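Local coordinates for periplasmic binding protein (Sulfurospirillum deleyianum, PDB 4PAG), which probably serves as the periplasmic solute-binding component of an ABC transporter of the iron-siderophore/vitamin B12 type, and holds a histidine molecule in the crystal, at residues K52-G57 with D270-F275; D122-Y127 with F275-G280; I34-D39 with L307-E312; P48-N51 with G57-F60. All coordinates share one frame; numbering follows the deposited sequence.

In the fold
Contact 2 is wholly buried, whereas contact 4 lies largely at the surface and contacts 1 and 3 fall between. F275 ties three of them together: it belongs to contacts 1 and 2, and its ring packs on V36 and F308 of contact 3. Contact 1 is polar, with a backbone carbonyl gripped by an asparagine amide and a water, and it brings the loop before helix 57-60, which also supplies contact 4, to the loop leading into helix 277-288. Contact 2 pairs a CH-pi contact over a tyrosine face with an arginine bridged by two waters, and contact 3 is mainly apolar between the ends of helices 28-37 and 297-309. In contact 4 a single methyl group does the touching.

Contact 1. Residues K52-G57 with D270-F275; sequences KDNNNG and DRPPSF
N54 meets R271 and P272 through its amide, and its atoms divide the work. Its CB points toward 270-275, and with CG anti to the carbonyl carbon (chi1 -56°) the amide reaches the R271-P272 peptide, a cis bond. There ND2 donates to R271 O at 3.0 Å, in the carbonyl plane and with an angle of 155° at the hydrogen. OD1 lies against P272 CD at 3.7 Å while accepting from the backbone N of N267; ND2 also bonds N51 OD1. A leucine here would probably leave R271 O without its amide donor and break the tie to N267. D53 runs alongside R271, its CB 3.3 Å from R271 O and its CG 3.6 Å from R271 CB. These two charges do not pair: R271 bends at chi2 and carries its guanidinium to E185 and E177, while its NE makes a salt bridge with D270 OD2 (2.9 Å). D53 OD2 instead accepts from a water that also donates to R271 O, 3.0 Å from each oxygen. Next along the loop, N55 lines the histidine pocket. The carbonyl of R271 is thus held by two donors, an amide and a water, which probably steadies the cis R271-P272 peptide against 52-57.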
loop_
_atom_site.group_PDB
_atom_site.type_symbol
_atom_site.label_atom_id
_atom_site.label_comp_id
_atom_site.label_asym_id
_atom_site.label_seq_id
_atom_site.Cartn_x
_atom_site.Cartn_y
_atom_site.Cartn_z
ATOM N N LYS A 52 3.789 -12.931 4.829
ATOM C CA LYS A 52 4.234 -13.261 3.472
ATOM C C LYS A 52 4.496 -12.022 2.596
ATOM O O LYS A 52 5.360 -12.043 1.723
ATOM C CB LYS A 52 3.206 -14.174 2.799
ATOM C CG LYS A 52 3.712 -14.836 1.527
ATOM C CD LYS A 52 2.809 -15.986 1.123
ATOM C CE LYS A 52 3.146 -16.477 -0.277
ATOM N NZ LYS A 52 2.427 -17.728 -0.625
ATOM N N ASP A 53 3.751 -10.948 2.843
ATOM C CA ASP A 53 3.767 -9.771 1.971
ATOM C C ASP A 53 4.579 -8.606 2.545
ATOM O O ASP A 53 4.826 -7.608 1.857
ATOM C CB ASP A 53 2.322 -9.320 1.722
ATOM C CG ASP A 53 1.472 -10.406 1.080
ATOM O OD1 ASP A 53 1.862 -10.915 0.007
ATOM O OD2 ASP A 53 0.409 -10.758 1.640
ATOM N N ASN A 54 4.966 -8.726 3.814
ATOM C CA ASN A 54 5.654 -7.662 4.537
ATOM C C ASN A 54 6.752 -8.296 5.391
ATOM O O ASN A 54 6.457 -9.103 6.279
ATOM C CB ASN A 54 4.663 -6.871 5.401
ATOM C CG ASN A 54 3.502 -6.304 4.596
ATOM O OD1 ASN A 54 3.542 -5.162 4.147
ATOM N ND2 ASN A 54 2.468 -7.109 4.399
ATOM N N ASN A 55 8.006 -7.945 5.099
ATOM C CA ASN A 55 9.180 -8.668 5.596
ATOM C C ASN A 55 10.187 -7.767 6.296
ATOM O O ASN A 55 10.244 -6.573 6.044
ATOM C CB ASN A 55 9.953 -9.317 4.422
ATOM C CG ASN A 55 9.136 -10.325 3.644
ATOM O OD1 ASN A 55 8.079 -10.795 4.086
ATOM N ND2 ASN A 55 9.624 -10.668 2.471
ATOM N N ASN A 56 11.036 -8.379 7.116
ATOM C CA ASN A 56 12.215 -7.725 7.686
ATOM C C ASN A 56 11.895 -6.515 8.565
ATOM O O ASN A 56 12.716 -5.613 8.712
ATOM C CB ASN A 56 13.201 -7.317 6.577
ATOM C CG ASN A 56 13.702 -8.497 5.764
ATOM O OD1 ASN A 56 13.584 -8.523 4.534
ATOM N ND2 ASN A 56 14.274 -9.477 6.443
ATOM N N GLY A 57 10.715 -6.505 9.173
ATOM C CA GLY A 57 10.281 -5.359 9.966
ATOM C C GLY A 57 11.249 -4.983 11.074
ATOM O O GLY A 57 11.438 -3.808 11.360
ATOM N N ASP A 270 1.018 -3.390 -2.659
ATOM C CA ASP A 270 -0.236 -4.103 -2.374
ATOM C C ASP A 270 -0.100 -5.009 -1.134
ATOM O O ASP A 270 1.010 -5.303 -0.701
ATOM C CB ASP A 270 -0.593 -4.949 -3.604
ATOM C CG ASP A 270 -2.014 -5.466 -3.588
ATOM O OD1 ASP A 270 -2.860 -4.927 -2.841
ATOM O OD2 ASP A 270 -2.292 -6.416 -4.355
ATOM N N ARG A 271 -1.224 -5.434 -0.553
ATOM C CA ARG A 271 -1.219 -6.444 0.506
ATOM C C ARG A 271 -0.403 -5.974 1.720
ATOM O O ARG A 271 0.446 -6.702 2.223
ATOM C CB ARG A 271 -0.666 -7.790 -0.025
ATOM C CG ARG A 271 -1.226 -8.243 -1.363
ATOM C CD ARG A 271 -2.737 -8.464 -1.344
ATOM N NE ARG A 271 -3.272 -8.607 -2.697
ATOM C CZ ARG A 271 -4.521 -8.972 -2.996
ATOM N NH1 ARG A 271 -5.397 -9.276 -2.045
ATOM N NH2 ARG A 271 -4.896 -9.046 -4.265
ATOM N N PRO A 272 -0.686 -4.758 2.221
ATOM C CA PRO A 272 -1.791 -3.874 1.883
ATOM C C PRO A 272 -1.492 -2.760 0.874
ATOM O O PRO A 272 -0.338 -2.361 0.705
ATOM C CB PRO A 272 -2.076 -3.203 3.219
ATOM C CG PRO A 272 -0.705 -3.041 3.808
ATOM C CD PRO A 272 0.079 -4.244 3.370
ATOM N N PRO A 273 -2.551 -2.223 0.247
ATOM C CA PRO A 273 -2.469 -0.894 -0.343
ATOM C C PRO A 273 -2.072 0.067 0.774
ATOM O O PRO A 273 -2.583 -0.052 1.884
ATOM C CB PRO A 273 -3.900 -0.602 -0.802
ATOM C CG PRO A 273 -4.638 -1.876 -0.713
ATOM C CD PRO A 273 -3.920 -2.757 0.251
ATOM N N SER A 274 -1.133 0.964 0.515
ATOM C CA SER A 274 -0.700 1.908 1.539
ATOM C C SER A 274 0.070 3.077 0.939
ATOM O O SER A 274 0.364 3.110 -0.263
ATOM C CB SER A 274 0.187 1.214 2.580
ATOM O OG SER A 274 1.519 1.059 2.098
ATOM N N PHE A 275 0.401 4.022 1.812
ATOM C CA PHE A 275 1.248 5.161 1.473
ATOM C C PHE A 275 2.591 4.767 0.827
ATOM O O PHE A 275 3.229 5.596 0.185
ATOM C CB PHE A 275 1.528 5.973 2.736
ATOM C CG PHE A 275 2.524 5.328 3.634
ATOM C CD1 PHE A 275 2.127 4.408 4.581
ATOM C CD2 PHE A 275 3.882 5.604 3.492
ATOM C CE1 PHE A 275 3.067 3.785 5.393
ATOM C CE2 PHE A 275 4.816 4.984 4.291
ATOM C CZ PHE A 275 4.409 4.072 5.252
HETATM O O HOH W 1 -0.599 -8.977 3.843
#

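Contact 2. Residues D122-Y127 with F275-G280; sequences DDSQNY and FMRILG
A backbone CH-pi contact marks this pair: F275 CA lies over one face of the Y127 ring, 3.7 Å from its centroid and 15° off its normal. The F275 side chain crosses Y127 at about a right angle, with CB 4.0 Å from Y127 CE1; CG, placed between backbone N and carbonyl carbon (chi1 75°), carries the ring away toward F308. Y127 OH lies close to F275 N, but at too poor an angle to bond; a hydrogen bond with S274 O is more probable. Y127 CB meets I278 CD1 at 4.1 Å. An alanine in place of Y127 is likely to take the flat cover off the F275 backbone and leave S274 O without its probable hydroxyl partner. R277 CD passes 3.8 Å from S124 OG. Two waters sit at the guanidinium edge, in its plane: one joins R277 NH1 to S124 OG (2.7 Å from OG) and is weakly bonded to D122 O, while the other bonds D122 O but holds NH1 weakly. S124 OG also bonds E193, and R277 NH2 bonds F190 O and T269 O. The contact joins the start of helix 277-288 to the turn entering helix 127-138, with helices 141-163, 193-197 and 297-309 packed around.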
loop_
_atom_site.group_PDB
_atom_site.type_symbol
_atom_site.label_atom_id
_atom_site.label_comp_id
_atom_site.label_asym_id
_atom_site.label_seq_id
_atom_site.Cartn_x
_atom_site.Cartn_y
_atom_site.Cartn_z
ATOM N N ASP A 122 -7.954 5.344 -1.589
ATOM C CA ASP A 122 -7.926 4.497 -2.776
ATOM C C ASP A 122 -7.160 5.154 -3.928
ATOM O O ASP A 122 -6.343 4.506 -4.583
ATOM C CB ASP A 122 -9.340 4.103 -3.178
ATOM C CG ASP A 122 -9.931 3.025 -2.262
ATOM O OD1 ASP A 122 -9.221 2.477 -1.377
ATOM O OD2 ASP A 122 -11.117 2.719 -2.432
ATOM N N ASP A 123 -7.406 6.441 -4.150
ATOM C CA ASP A 123 -6.614 7.227 -5.085
ATOM C C ASP A 123 -5.369 7.671 -4.338
ATOM O O ASP A 123 -5.466 8.403 -3.359
ATOM C CB ASP A 123 -7.412 8.443 -5.572
ATOM C CG ASP A 123 -6.729 9.197 -6.719
ATOM O OD1 ASP A 123 -5.499 9.039 -6.952
ATOM O OD2 ASP A 123 -7.446 9.973 -7.390
ATOM N N SER A 124 -4.197 7.232 -4.799
ATOM C CA SER A 124 -2.948 7.555 -4.114
ATOM C C SER A 124 -2.652 9.065 -4.085
ATOM O O SER A 124 -1.913 9.536 -3.212
ATOM C CB SER A 124 -1.772 6.773 -4.720
ATOM O OG SER A 124 -1.888 5.368 -4.478
ATOM N N GLN A 125 -3.226 9.814 -5.023
ATOM C CA GLN A 125 -3.090 11.267 -5.026
ATOM C C GLN A 125 -3.693 11.895 -3.758
ATOM O O GLN A 125 -3.365 13.027 -3.419
ATOM C CB GLN A 125 -3.726 11.871 -6.286
ATOM C CG GLN A 125 -3.272 11.230 -7.597
ATOM C CD GLN A 125 -2.021 11.860 -8.187
ATOM O OE1 GLN A 125 -1.602 11.510 -9.287
ATOM N NE2 GLN A 125 -1.445 12.814 -7.481
ATOM N N ASN A 126 -4.555 11.154 -3.056
ATOM C CA ASN A 126 -5.124 11.617 -1.777
ATOM C C ASN A 126 -4.178 11.540 -0.565
ATOM O O ASN A 126 -4.502 12.082 0.491
ATOM C CB ASN A 126 -6.392 10.833 -1.415
ATOM C CG ASN A 126 -7.543 11.088 -2.364
ATOM O OD1 ASN A 126 -7.497 11.977 -3.215
ATOM N ND2 ASN A 126 -8.592 10.299 -2.217
ATOM N N TYR A 127 -3.029 10.873 -0.684
ATOM C CA TYR A 127 -2.175 10.691 0.501
ATOM C C TYR A 127 -1.742 11.990 1.209
ATOM O O TYR A 127 -1.780 12.048 2.434
ATOM C CB TYR A 127 -0.984 9.760 0.218
ATOM C CG TYR A 127 -1.388 8.297 0.316
ATOM C CD1 TYR A 127 -1.836 7.762 1.522
ATOM C CD2 TYR A 127 -1.359 7.467 -0.794
ATOM C CE1 TYR A 127 -2.236 6.435 1.617
ATOM C CE2 TYR A 127 -1.753 6.140 -0.706
ATOM C CZ TYR A 127 -2.195 5.628 0.498
ATOM O OH TYR A 127 -2.589 4.302 0.575
ATOM N N PHE A 275 0.401 4.022 1.812
ATOM C CA PHE A 275 1.248 5.161 1.473
ATOM C C PHE A 275 2.591 4.767 0.827
ATOM O O PHE A 275 3.229 5.596 0.185
ATOM C CB PHE A 275 1.528 5.973 2.736
ATOM C CG PHE A 275 2.524 5.328 3.634
ATOM C CD1 PHE A 275 2.127 4.408 4.581
ATOM C CD2 PHE A 275 3.882 5.604 3.492
ATOM C CE1 PHE A 275 3.067 3.785 5.393
ATOM C CE2 PHE A 275 4.816 4.984 4.291
ATOM C CZ PHE A 275 4.409 4.072 5.252
HETATM N N MSE A 276 3.036 3.526 1.009
HETATM C CA MSE A 276 4.274 3.053 0.356
HETATM C C MSE A 276 4.217 3.232 -1.148
HETATM O O MSE A 276 5.263 3.307 -1.815
HETATM C CB MSE A 276 4.527 1.570 0.626
HETATM C CG MSE A 276 4.784 1.216 2.082
HETATM SE SE MSE A 276 6.428 2.037 2.791
HETATM C CE MSE A 276 7.766 1.064 1.712
ATOM N N ARG A 277 3.005 3.311 -1.694
ATOM C CA ARG A 277 2.795 3.538 -3.133
ATOM C C ARG A 277 3.372 4.854 -3.647
ATOM O O ARG A 277 3.683 4.977 -4.839
ATOM C CB ARG A 277 1.313 3.456 -3.473
ATOM C CG ARG A 277 0.773 2.045 -3.374
ATOM C CD ARG A 277 -0.746 1.988 -3.323
ATOM N NE ARG A 277 -1.162 0.613 -3.541
ATOM C CZ ARG A 277 -2.396 0.196 -3.790
ATOM N NH1 ARG A 277 -3.422 1.048 -3.828
ATOM N NH2 ARG A 277 -2.603 -1.105 -3.997
ATOM N N ILE A 278 3.516 5.831 -2.751
ATOM C CA ILE A 278 4.234 7.063 -3.060
ATOM C C ILE A 278 5.598 6.749 -3.701
ATOM O O ILE A 278 5.995 7.390 -4.674
ATOM C CB ILE A 278 4.411 7.906 -1.783
ATOM C CG1 ILE A 278 3.050 8.467 -1.359
ATOM C CG2 ILE A 278 5.403 9.039 -1.997
ATOM C CD1 ILE A 278 2.962 8.791 0.120
ATOM N N LEU A 279 6.289 5.754 -3.151
ATOM C CA LEU A 279 7.559 5.282 -3.697
ATOM C C LEU A 279 7.346 4.141 -4.689
ATOM O O LEU A 279 7.981 4.101 -5.748
ATOM C CB LEU A 279 8.466 4.807 -2.565
ATOM C CG LEU A 279 9.805 4.188 -2.960
ATOM C CD1 LEU A 279 10.700 5.229 -3.596
ATOM C CD2 LEU A 279 10.475 3.579 -1.738
ATOM N N GLY A 280 6.464 3.209 -4.340
ATOM C CA GLY A 280 6.227 2.028 -5.161
ATOM C C GLY A 280 5.796 2.324 -6.580
ATOM O O GLY A 280 6.190 1.620 -7.506
HETATM O O HOH W 2 -3.531 3.912 -2.858
HETATM O O HOH W 3 -6.157 2.049 -4.299
#

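Contact 3. Residues I34-D39 with L307-E312; sequences IYVIDD and LFFGVE
V36 directs its two methyl groups at different phenylalanines at the end of helix 297-309. With chi1 of -70° (to CG1), CG2 comes to the edge of the F308 ring near its plane, 4.1 Å from CD2. CG1, on the backbone N side, approaches F309 CE1 obliquely at 4.0 Å and also rests 3.4 Å from F308 O. The valine therefore fits beside the last turn of the helix with one branch for each ring. Y35 lies on the F309 side, its CE2 4.2 Å from F309 CD1, in a slanted approach that is neither face nor edge. Its hydroxyl oxygen accepts from the backbone N of S62, and its proton goes to a water 2.6 Å from Y35 OH, which donates to F309 O at 2.7 Å. That water lies at the edge of both the Y35 and F309 rings. Beyond the pair, F308 stacks on F304 and meets F275, while F65 stands edge-to-face with Y35. R143 bonds both V36 O and L307 O, so one guanidinium serves carbonyls of both helix ends. The grip is chiefly hydrophobic, and the bridging water gives the F309 carbonyl a partner near the point where the helix gives way to G310.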
loop_
_atom_site.group_PDB
_atom_site.type_symbol
_atom_site.label_atom_id
_atom_site.label_comp_id
_atom_site.label_asym_id
_atom_site.label_seq_id
_atom_site.Cartn_x
_atom_site.Cartn_y
_atom_site.Cartn_z
ATOM N N ILE A 34 -0.323 5.306 10.343
ATOM C CA ILE A 34 -0.195 5.835 11.704
ATOM C C ILE A 34 1.223 5.587 12.222
ATOM O O ILE A 34 1.801 6.449 12.889
ATOM C CB ILE A 34 -1.222 5.217 12.670
ATOM C CG1 ILE A 34 -2.648 5.613 12.263
ATOM C CG2 ILE A 34 -0.947 5.666 14.101
ATOM C CD1 ILE A 34 -3.742 4.812 12.952
ATOM N N TYR A 35 1.784 4.419 11.903
ATOM C CA TYR A 35 3.142 4.094 12.336
ATOM C C TYR A 35 4.137 5.192 11.944
ATOM O O TYR A 35 4.902 5.662 12.782
ATOM C CB TYR A 35 3.637 2.730 11.808
ATOM C CG TYR A 35 5.090 2.580 12.144
ATOM C CD1 TYR A 35 5.491 2.149 13.405
ATOM C CD2 TYR A 35 6.067 2.994 11.251
ATOM C CE1 TYR A 35 6.832 2.101 13.750
ATOM C CE2 TYR A 35 7.402 2.955 11.584
ATOM C CZ TYR A 35 7.785 2.505 12.828
ATOM O OH TYR A 35 9.123 2.459 13.139
ATOM N N VAL A 36 4.136 5.589 10.674
ATOM C CA VAL A 36 5.136 6.543 10.198
ATOM C C VAL A 36 4.905 7.962 10.730
ATOM O O VAL A 36 5.836 8.744 10.772
ATOM C CB VAL A 36 5.311 6.541 8.650
ATOM C CG1 VAL A 36 5.973 5.244 8.197
ATOM C CG2 VAL A 36 3.997 6.775 7.923
ATOM N N ILE A 37 3.678 8.288 11.142
ATOM C CA ILE A 37 3.417 9.562 11.811
ATOM C C ILE A 37 3.921 9.475 13.259
ATOM O O ILE A 37 4.782 10.255 13.672
ATOM C CB ILE A 37 1.926 9.959 11.756
ATOM C CG1 ILE A 37 1.492 10.171 10.306
ATOM C CG2 ILE A 37 1.668 11.236 12.559
ATOM C CD1 ILE A 37 -0.009 10.256 10.131
ATOM N N ASP A 38 3.403 8.514 14.018
ATOM C CA ASP A 38 3.868 8.275 15.389
ATOM C C ASP A 38 3.297 6.950 15.882
ATOM O O ASP A 38 2.083 6.795 15.973
ATOM C CB ASP A 38 3.423 9.420 16.312
ATOM C CG ASP A 38 3.931 9.272 17.735
ATOM O OD1 ASP A 38 4.854 8.470 17.991
ATOM O OD2 ASP A 38 3.391 9.967 18.614
ATOM N N ASP A 39 4.170 5.996 16.188
ATOM C CA ASP A 39 3.728 4.677 16.643
ATOM C C ASP A 39 3.337 4.651 18.121
ATOM O O ASP A 39 2.640 3.734 18.562
ATOM C CB ASP A 39 4.803 3.624 16.362
ATOM C CG ASP A 39 6.080 3.865 17.132
ATOM O OD1 ASP A 39 6.574 5.015 17.113
ATOM O OD2 ASP A 39 6.595 2.902 17.739
ATOM N N LEU A 307 13.144 9.793 5.556
ATOM C CA LEU A 307 12.088 10.619 6.144
ATOM C C LEU A 307 10.999 9.760 6.778
ATOM O O LEU A 307 10.627 9.977 7.944
ATOM C CB LEU A 307 11.486 11.553 5.090
ATOM C CG LEU A 307 10.311 12.424 5.554
ATOM C CD1 LEU A 307 10.749 13.374 6.663
ATOM C CD2 LEU A 307 9.712 13.199 4.395
ATOM N N PHE A 308 10.493 8.782 6.030
ATOM C CA PHE A 308 9.363 7.969 6.511
ATOM C C PHE A 308 9.737 7.002 7.629
ATOM O O PHE A 308 8.964 6.830 8.567
ATOM C CB PHE A 308 8.657 7.232 5.354
ATOM C CG PHE A 308 7.723 8.110 4.576
ATOM C CD1 PHE A 308 8.215 9.028 3.674
ATOM C CD2 PHE A 308 6.349 8.058 4.792
ATOM C CE1 PHE A 308 7.364 9.867 2.971
ATOM C CE2 PHE A 308 5.493 8.885 4.090
ATOM C CZ PHE A 308 6.000 9.797 3.178
ATOM N N PHE A 309 10.921 6.395 7.549
ATOM C CA PHE A 309 11.326 5.363 8.507
ATOM C C PHE A 309 12.490 5.772 9.409
ATOM O O PHE A 309 12.764 5.094 10.394
ATOM C CB PHE A 309 11.647 4.050 7.774
ATOM C CG PHE A 309 10.444 3.414 7.132
ATOM C CD1 PHE A 309 9.488 2.775 7.915
ATOM C CD2 PHE A 309 10.248 3.470 5.757
ATOM C CE1 PHE A 309 8.365 2.201 7.336
ATOM C CE2 PHE A 309 9.128 2.894 5.175
ATOM C CZ PHE A 309 8.184 2.260 5.965
ATOM N N GLY A 310 13.165 6.876 9.091
ATOM C CA GLY A 310 14.336 7.293 9.855
ATOM C C GLY A 310 15.513 6.357 9.646
ATOM O O GLY A 310 16.334 6.185 10.544
ATOM N N VAL A 311 15.596 5.753 8.462
ATOM C CA VAL A 311 16.585 4.717 8.179
ATOM C C VAL A 311 17.474 5.131 7.012
ATOM O O VAL A 311 16.978 5.545 5.966
ATOM C CB VAL A 311 15.905 3.378 7.856
ATOM C CG1 VAL A 311 16.919 2.356 7.364
ATOM C CG2 VAL A 311 15.184 2.851 9.090
ATOM N N GLU A 312 18.784 5.014 7.212
ATOM C CA GLU A 312 19.780 5.286 6.175
ATOM C C GLU A 312 20.106 3.989 5.482
ATOM O O GLU A 312 20.386 2.995 6.139
ATOM C CB GLU A 312 21.065 5.815 6.800
ATOM C CG GLU A 312 20.897 7.148 7.491
ATOM C CD GLU A 312 20.788 8.290 6.509
ATOM O OE1 GLU A 312 21.197 8.120 5.334
ATOM O OE2 GLU A 312 20.302 9.360 6.920
HETATM O O HOH W 4 10.985 3.297 11.468
#

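Contact 4. Residues P48-N51 with G57-F60; sequences PQTN and GEKF
T50 and G57 bring the two backbones together, their CA atoms 6.3 Å apart. Residues 48-51 form no regular helix or strand, while 57-60 make a weakly bonded helical turn in which F60 N bonds G57 O at 3.0 Å. G57 is buried and takes helical angles; a CB on it would point at 48-51 and only come into contact with T50 CG2 and Q49 O. The touching atom of T50 is its methyl group: CG2 is anti to the carbonyl carbon, with chi1 (to OG1) at 58°. From there CG2 lies 4.2 Å from G57 N, and the bent E58 side chain (chi1 71°, chi2 -76°) brings OE1 back to the same distance from the methyl. The loop between helices 28-37 and 57-60 folds back on the helical turn it leads into, in a protein whose family suggests the two-lobed fold of periplasmic binding proteins; its N55 touches the bound histidine, while the T50 side chain stands about 11 Å from that ligand. N51 turns back on its own segment, where ND2 donates to P48 O at 2.9 Å, nearly in line with the carbonyl bond, and OD1 accepts from D53 N. Q49 NE2 bonds F65 O and L68 O; M66 packs on T50.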
loop_
_atom_site.group_PDB
_atom_site.type_symbol
_atom_site.label_atom_id
_atom_site.label_comp_id
_atom_site.label_asym_id
_atom_site.label_seq_id
_atom_site.Cartn_x
_atom_site.Cartn_y
_atom_site.Cartn_z
ATOM N N PRO A 48 -0.096 -10.014 11.692
ATOM C CA PRO A 48 1.286 -10.213 12.140
ATOM C C PRO A 48 2.230 -9.248 11.443
ATOM O O PRO A 48 2.125 -9.050 10.228
ATOM C CB PRO A 48 1.594 -11.656 11.720
ATOM C CG PRO A 48 0.273 -12.321 11.603
ATOM C CD PRO A 48 -0.726 -11.269 11.237
ATOM N N GLN A 49 3.145 -8.656 12.201
ATOM C CA GLN A 49 4.022 -7.605 11.680
ATOM C C GLN A 49 4.938 -8.100 10.553
ATOM O O GLN A 49 5.277 -7.342 9.640
ATOM C CB GLN A 49 4.861 -7.014 12.810
ATOM C CG GLN A 49 4.069 -6.155 13.780
ATOM C CD GLN A 49 3.470 -6.926 14.941
ATOM O OE1 GLN A 49 3.086 -8.103 14.813
ATOM N NE2 GLN A 49 3.369 -6.257 16.088
ATOM N N THR A 50 5.344 -9.364 10.632
ATOM C CA THR A 50 6.072 -10.011 9.554
ATOM C C THR A 50 5.184 -11.107 9.015
ATOM O O THR A 50 4.701 -11.954 9.768
ATOM C CB THR A 50 7.388 -10.641 10.027
ATOM O OG1 THR A 50 7.110 -11.601 11.050
ATOM C CG2 THR A 50 8.300 -9.594 10.577
ATOM N N ASN A 51 4.949 -11.072 7.714
ATOM C CA ASN A 51 4.082 -12.037 7.072
ATOM C C ASN A 51 4.576 -12.250 5.645
ATOM O O ASN A 51 5.672 -11.809 5.288
ATOM C CB ASN A 51 2.616 -11.570 7.150
ATOM C CG ASN A 51 2.398 -10.190 6.542
ATOM O OD1 ASN A 51 2.762 -9.937 5.394
ATOM N ND2 ASN A 51 1.790 -9.287 7.315
ATOM N N GLY A 57 10.715 -6.505 9.173
ATOM C CA GLY A 57 10.281 -5.359 9.966
ATOM C C GLY A 57 11.249 -4.983 11.074
ATOM O O GLY A 57 11.438 -3.808 11.360
ATOM N N GLU A 58 11.886 -5.975 11.684
ATOM C CA GLU A 58 12.778 -5.714 12.821
ATOM C C GLU A 58 13.983 -4.837 12.448
ATOM O O GLU A 58 14.553 -4.160 13.299
ATOM C CB GLU A 58 13.225 -7.026 13.490
ATOM C CG GLU A 58 14.202 -7.881 12.689
ATOM C CD GLU A 58 13.553 -8.651 11.546
ATOM O OE1 GLU A 58 12.305 -8.625 11.421
ATOM O OE2 GLU A 58 14.301 -9.284 10.763
ATOM N N LYS A 59 14.351 -4.831 11.172
ATOM C CA LYS A 59 15.461 -4.013 10.696
ATOM C C LYS A 59 15.044 -2.554 10.429
ATOM O O LYS A 59 15.900 -1.674 10.377
ATOM C CB LYS A 59 16.052 -4.626 9.418
ATOM C CG LYS A 59 16.422 -6.110 9.525
ATOM C CD LYS A 59 17.639 -6.357 10.406
ATOM C CE LYS A 59 18.910 -5.804 9.768
ATOM N NZ LYS A 59 20.161 -6.264 10.435
ATOM N N PHE A 60 13.741 -2.300 10.268
ATOM C CA PHE A 60 13.241 -0.990 9.837
ATOM C C PHE A 60 12.270 -0.304 10.805
ATOM O O PHE A 60 12.107 0.911 10.741
ATOM C CB PHE A 60 12.530 -1.138 8.491
ATOM C CG PHE A 60 13.439 -1.513 7.356
ATOM C CD1 PHE A 60 14.090 -0.535 6.628
ATOM C CD2 PHE A 60 13.615 -2.835 6.993
ATOM C CE1 PHE A 60 14.913 -0.873 5.575
ATOM C CE2 PHE A 60 14.442 -3.183 5.932
ATOM C CZ PHE A 60 15.093 -2.202 5.228
#